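Local coordinates for protein thioredoxin Reductase (Burkholderia cenocepacia, PDB 4F82) that probably acts as a Prx5-type peroxiredoxin, a thiol-specific peroxidase that reduces hydrogen peroxide and organic hydroperoxides to water and alcohols, at residues N37-V41 and R42-A46; F120-L124 and G125-D129. All coordinates share one frame; numbering follows the deposited sequence.

Contact 1. Residues N37-V41 and R42-A46; sequences NACSV and RDQVA
Ser40 N-caps the short helix 41-45, and its bond to Asp43 marks a local strand-to-helix junction where strand 35-40 runs straight into the first turn. In the conformer described here, one of two modelled for Ser40, OG accepts from the backbone N of Asp43 at 3.0 Å, nearly straight at 166°. With OG beside its own carbonyl carbon (chi1 152°), the hydroxyl reaches forward over the start of the helix. Asp43 folds its side chain back alongside the cap, its CB 3.6 Å from Ser40 CB. Asp18 holds the same end from outside, its OD1 bonding both Ser40 OG and the backbone N of Arg42, so a carboxylate sits at the helix N-terminus, where the helix dipole would probably favour it.

Behind the cap the first helical bonds form: Gln44 N donates to Ser40 O at 3.0 Å and Val45 N to Val41 O at 3.0 Å. Both methyls of Val45 lie close to that second carbonyl oxygen, while Val41 packs on Leu21 and Leu16. Arg42 NH1 bonds the carbonyl oxygens of Leu16 and Gly149.

Gln44 bends at chi2 (-72°) and lays its chain back along the strand end, with CG 3.8 Å from Cys39 CB. Its OE1 is taken by Arg111. A water bridges the two segments: it accepts from Ser40 N at 3.0 Å and, weakly, from Gln44 NE2, the other branch of the amide, at 3.4 Å.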
loop_
_atom_site.group_PDB
_atom_site.type_symbol
_atom_site.label_atom_id
_atom_site.label_comp_id
_atom_site.label_asym_id
_atom_site.label_seq_id
_atom_site.Cartn_x
_atom_site.Cartn_y
_atom_site.Cartn_z
ATOM N N ASN A 37 -8.896 10.039 -8.253
ATOM C CA ASN A 37 -8.847 11.291 -8.991
ATOM C C ASN A 37 -7.498 11.963 -8.763
ATOM O O ASN A 37 -7.114 12.204 -7.621
ATOM C CB ASN A 37 -9.966 12.214 -8.529
ATOM C CG ASN A 37 -11.314 11.822 -9.081
ATOM O OD1 ASN A 37 -11.893 12.527 -9.909
ATOM N ND2 ASN A 37 -11.832 10.701 -8.617
ATOM N N ALA A 38 -6.787 12.300 -9.835
ATOM C CA ALA A 38 -5.487 12.983 -9.699
ATOM C C ALA A 38 -5.723 14.449 -9.369
ATOM O O ALA A 38 -6.672 15.036 -9.863
ATOM C CB ALA A 38 -4.716 12.894 -10.999
ATOM N N CYS A 39 -4.857 15.051 -8.557
ATOM C CA CYS A 39 -4.964 16.481 -8.338
ATOM C C CYS A 39 -3.596 17.023 -7.974
ATOM O O CYS A 39 -2.754 16.298 -7.463
ATOM C CB CYS A 39 -5.953 16.777 -7.223
ATOM S SG CYS A 39 -5.436 15.929 -5.736
ATOM N N SER A 40 -3.406 18.305 -8.272
ATOM C CA SER A 40 -2.141 19.013 -8.056
ATOM C C SER A 40 -2.115 19.548 -6.632
ATOM O O SER A 40 -3.099 20.126 -6.176
ATOM C CB SER A 40 -2.004 20.167 -9.065
ATOM O OG SER A 40 -1.202 21.236 -8.570
ATOM N N VAL A 41 -1.003 19.359 -5.925
ATOM C CA VAL A 41 -0.890 19.887 -4.560
ATOM C C VAL A 41 -1.055 21.422 -4.544
ATOM O O VAL A 41 -1.821 21.976 -3.741
ATOM C CB VAL A 41 0.456 19.490 -3.926
ATOM C CG1 VAL A 41 0.695 20.231 -2.592
ATOM C CG2 VAL A 41 0.478 17.978 -3.670
ATOM N N ARG A 42 -0.333 22.119 -5.415
ATOM C CA ARG A 42 -0.365 23.559 -5.344
ATOM C C ARG A 42 -1.742 24.038 -5.778
ATOM O O ARG A 42 -2.314 24.921 -5.133
ATOM C CB ARG A 42 0.804 24.185 -6.127
ATOM C CG ARG A 42 2.130 23.949 -5.384
ATOM C CD ARG A 42 3.260 24.886 -5.806
ATOM N NE ARG A 42 2.923 26.307 -5.678
ATOM C CZ ARG A 42 3.034 27.020 -4.553
ATOM N NH1 ARG A 42 3.448 26.447 -3.416
ATOM N NH2 ARG A 42 2.724 28.313 -4.558
ATOM N N ASP A 43 -2.316 23.415 -6.804
ATOM C CA ASP A 43 -3.695 23.763 -7.199
ATOM C C ASP A 43 -4.767 23.600 -6.100
ATOM O O ASP A 43 -5.666 24.429 -5.984
ATOM C CB ASP A 43 -4.133 23.017 -8.474
ATOM C CG ASP A 43 -3.427 23.530 -9.731
ATOM O OD1 ASP A 43 -2.749 24.589 -9.658
ATOM O OD2 ASP A 43 -3.554 22.872 -10.792
ATOM N N GLN A 44 -4.657 22.543 -5.309
ATOM C CA GLN A 44 -5.610 22.233 -4.244
ATOM C C GLN A 44 -5.394 23.032 -2.951
ATOM O O GLN A 44 -6.307 23.088 -2.133
ATOM C CB GLN A 44 -5.545 20.733 -3.868
ATOM C CG GLN A 44 -6.017 19.797 -4.963
ATOM C CD GLN A 44 -7.515 19.858 -5.135
ATOM O OE1 GLN A 44 -8.268 19.883 -4.146
ATOM N NE2 GLN A 44 -7.963 19.906 -6.386
ATOM N N VAL A 45 -4.199 23.580 -2.730
ATOM C CA VAL A 45 -3.965 24.431 -1.552
ATOM C C VAL A 45 -4.118 25.895 -1.902
ATOM O O VAL A 45 -4.194 26.757 -1.005
ATOM C CB VAL A 45 -2.602 24.206 -0.862
ATOM C CG1 VAL A 45 -2.410 22.741 -0.537
ATOM C CG2 VAL A 45 -1.438 24.740 -1.720
ATOM N N ALA A 46 -4.200 26.203 -3.195
ATOM C CA ALA A 46 -4.354 27.613 -3.565
ATOM C C ALA A 46 -5.569 28.255 -2.893
ATOM O O ALA A 46 -6.696 27.744 -2.998
ATOM C CB ALA A 46 -4.436 27.790 -5.078
HETATM O O HOH W 1 -5.941 19.678 -9.098
#

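Contact 2. Residues F120-L124 and G125-D129; sequences FTHAL and GLTQD
Thr127 sets its methyl CG2 squarely over the His122 ring, 3.6 Å from the centroid and 8° off the ring normal, a CH-pi contact between the end of helix 119-124 and the strand that follows. The same methyl meets Thr121 CG2 at 3.5 Å, so it is wedged between two side chains of the last helical turn. Thr127 carries CG2 anti to its carbonyl carbon, beside the backbone N, which turns the methyl toward the helix. A weak bond from His122 ND1 to Ala118 O helps to orient the ring, and Asp115 OD2 bonds Thr121 OG1. Further round the turn, Leu126 CD1 rests on Leu124 CB at 3.6 Å; Leu124 also touches Tyr142 and Pro17.

Two backbone bonds close off the helix end. Leu126 N reaches back to Thr121 O at 2.9 Å, nearly straight at 166°, whereas Gly125 N meets His122 O at 3.1 Å from well above the carbonyl plane. Beyond them, Leu126 and Gln128 pair through their backbones with Leu140 and Arg138 of strand 137-147. Gly125, with phi 74°, completes a Schellman motif that ends the helix and leads into strand 127-129.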
loop_
_atom_site.group_PDB
_atom_site.type_symbol
_atom_site.label_atom_id
_atom_site.label_comp_id
_atom_site.label_asym_id
_atom_site.label_seq_id
_atom_site.Cartn_x
_atom_site.Cartn_y
_atom_site.Cartn_z
ATOM N N PHE A 120 5.426 13.425 -3.722
ATOM C CA PHE A 120 5.270 14.584 -2.835
ATOM C C PHE A 120 6.234 14.481 -1.639
ATOM O O PHE A 120 6.898 15.453 -1.250
ATOM C CB PHE A 120 3.820 14.629 -2.327
ATOM C CG PHE A 120 3.457 15.896 -1.558
ATOM C CD1 PHE A 120 3.862 17.165 -2.003
ATOM C CD2 PHE A 120 2.637 15.815 -0.439
ATOM C CE1 PHE A 120 3.502 18.318 -1.290
ATOM C CE2 PHE A 120 2.245 16.976 0.259
ATOM C CZ PHE A 120 2.683 18.208 -0.164
ATOM N N THR A 121 6.298 13.289 -1.058
ATOM C CA THR A 121 7.048 13.075 0.168
ATOM C C THR A 121 8.517 13.258 -0.145
ATOM O O THR A 121 9.271 13.813 0.671
ATOM C CB THR A 121 6.789 11.664 0.722
ATOM O OG1 THR A 121 5.382 11.510 1.004
ATOM C CG2 THR A 121 7.577 11.442 2.037
ATOM N N HIS A 122 8.942 12.753 -1.310
ATOM C CA HIS A 122 10.311 13.018 -1.797
ATOM C C HIS A 122 10.552 14.500 -2.009
ATOM O O HIS A 122 11.610 15.014 -1.649
ATOM C CB HIS A 122 10.613 12.235 -3.085
ATOM C CG HIS A 122 11.243 10.892 -2.849
ATOM N ND1 HIS A 122 10.608 9.703 -3.148
ATOM C CD2 HIS A 122 12.463 10.558 -2.363
ATOM C CE1 HIS A 122 11.410 8.687 -2.856
ATOM N NE2 HIS A 122 12.537 9.179 -2.370
ATOM N N ALA A 123 9.578 15.209 -2.582
ATOM C CA ALA A 123 9.777 16.621 -2.864
ATOM C C ALA A 123 9.899 17.432 -1.544
ATOM O O ALA A 123 10.564 18.473 -1.513
ATOM C CB ALA A 123 8.657 17.145 -3.744
ATOM N N LEU A 124 9.252 16.946 -0.485
ATOM C CA LEU A 124 9.288 17.531 0.878
ATOM C C LEU A 124 10.542 17.148 1.673
ATOM O O LEU A 124 10.834 17.730 2.735
ATOM C CB LEU A 124 8.073 17.053 1.683
ATOM C CG LEU A 124 6.692 17.493 1.190
ATOM C CD1 LEU A 124 5.603 16.790 2.046
ATOM C CD2 LEU A 124 6.533 19.039 1.140
ATOM N N GLY A 125 11.256 16.140 1.188
ATOM C CA GLY A 125 12.468 15.664 1.841
ATOM C C GLY A 125 12.110 14.886 3.085
ATOM O O GLY A 125 12.887 14.845 4.066
ATOM N N LEU A 126 10.909 14.308 3.068
ATOM C CA LEU A 126 10.334 13.689 4.271
ATOM C C LEU A 126 10.171 12.163 4.178
ATOM O O LEU A 126 9.297 11.542 4.846
ATOM C CB LEU A 126 8.989 14.330 4.579
ATOM C CG LEU A 126 9.116 15.739 5.172
ATOM C CD1 LEU A 126 7.754 16.437 5.257
ATOM C CD2 LEU A 126 9.793 15.594 6.575
ATOM N N THR A 127 10.983 11.534 3.357
ATOM C CA THR A 127 10.907 10.058 3.279
ATOM C C THR A 127 11.728 9.354 4.363
ATOM O O THR A 127 12.649 9.952 4.932
ATOM C CB THR A 127 11.351 9.493 1.889
ATOM O OG1 THR A 127 12.743 9.754 1.687
ATOM C CG2 THR A 127 10.532 10.101 0.736
ATOM N N GLN A 128 11.412 8.073 4.612
ATOM C CA GLN A 128 12.279 7.195 5.425
ATOM C C GLN A 128 12.226 5.814 4.823
ATOM O O GLN A 128 11.308 5.501 4.072
ATOM C CB GLN A 128 11.832 7.142 6.900
ATOM C CG GLN A 128 10.330 6.877 7.054
ATOM C CD GLN A 128 9.900 6.587 8.496
ATOM O OE1 GLN A 128 10.704 6.135 9.337
ATOM N NE2 GLN A 128 8.618 6.828 8.782
ATOM N N ASP A 129 13.206 4.986 5.162
ATOM C CA ASP A 129 13.275 3.621 4.620
ATOM C C ASP A 129 12.717 2.655 5.652
ATOM O O ASP A 129 13.362 2.395 6.686
ATOM C CB ASP A 129 14.727 3.276 4.326
ATOM C CG ASP A 129 14.882 1.946 3.619
ATOM O OD1 ASP A 129 13.905 1.165 3.527
ATOM O OD2 ASP A 129 15.999 1.656 3.162
#

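In the fold
Contact 1 comes first along the chain and contact 2 about 80 residues later, both within the Redoxin domain, which has a thioredoxin-like fold. Their centres lie about 18 Å apart, yet the two meet directly: Val41 CG1 packs against Phe120 CE1 at 3.6 Å. One is a strand-to-helix turn and the other a helix-to-strand turn, and both are tied to the same mixed sheet, contact 1 through strand 35-40 beside strand 20-25, contact 2 through strand 127-129 beside strand 137-147. They thus join short helices to different parts of that sheet, away from the predicted peroxidatic Cys63.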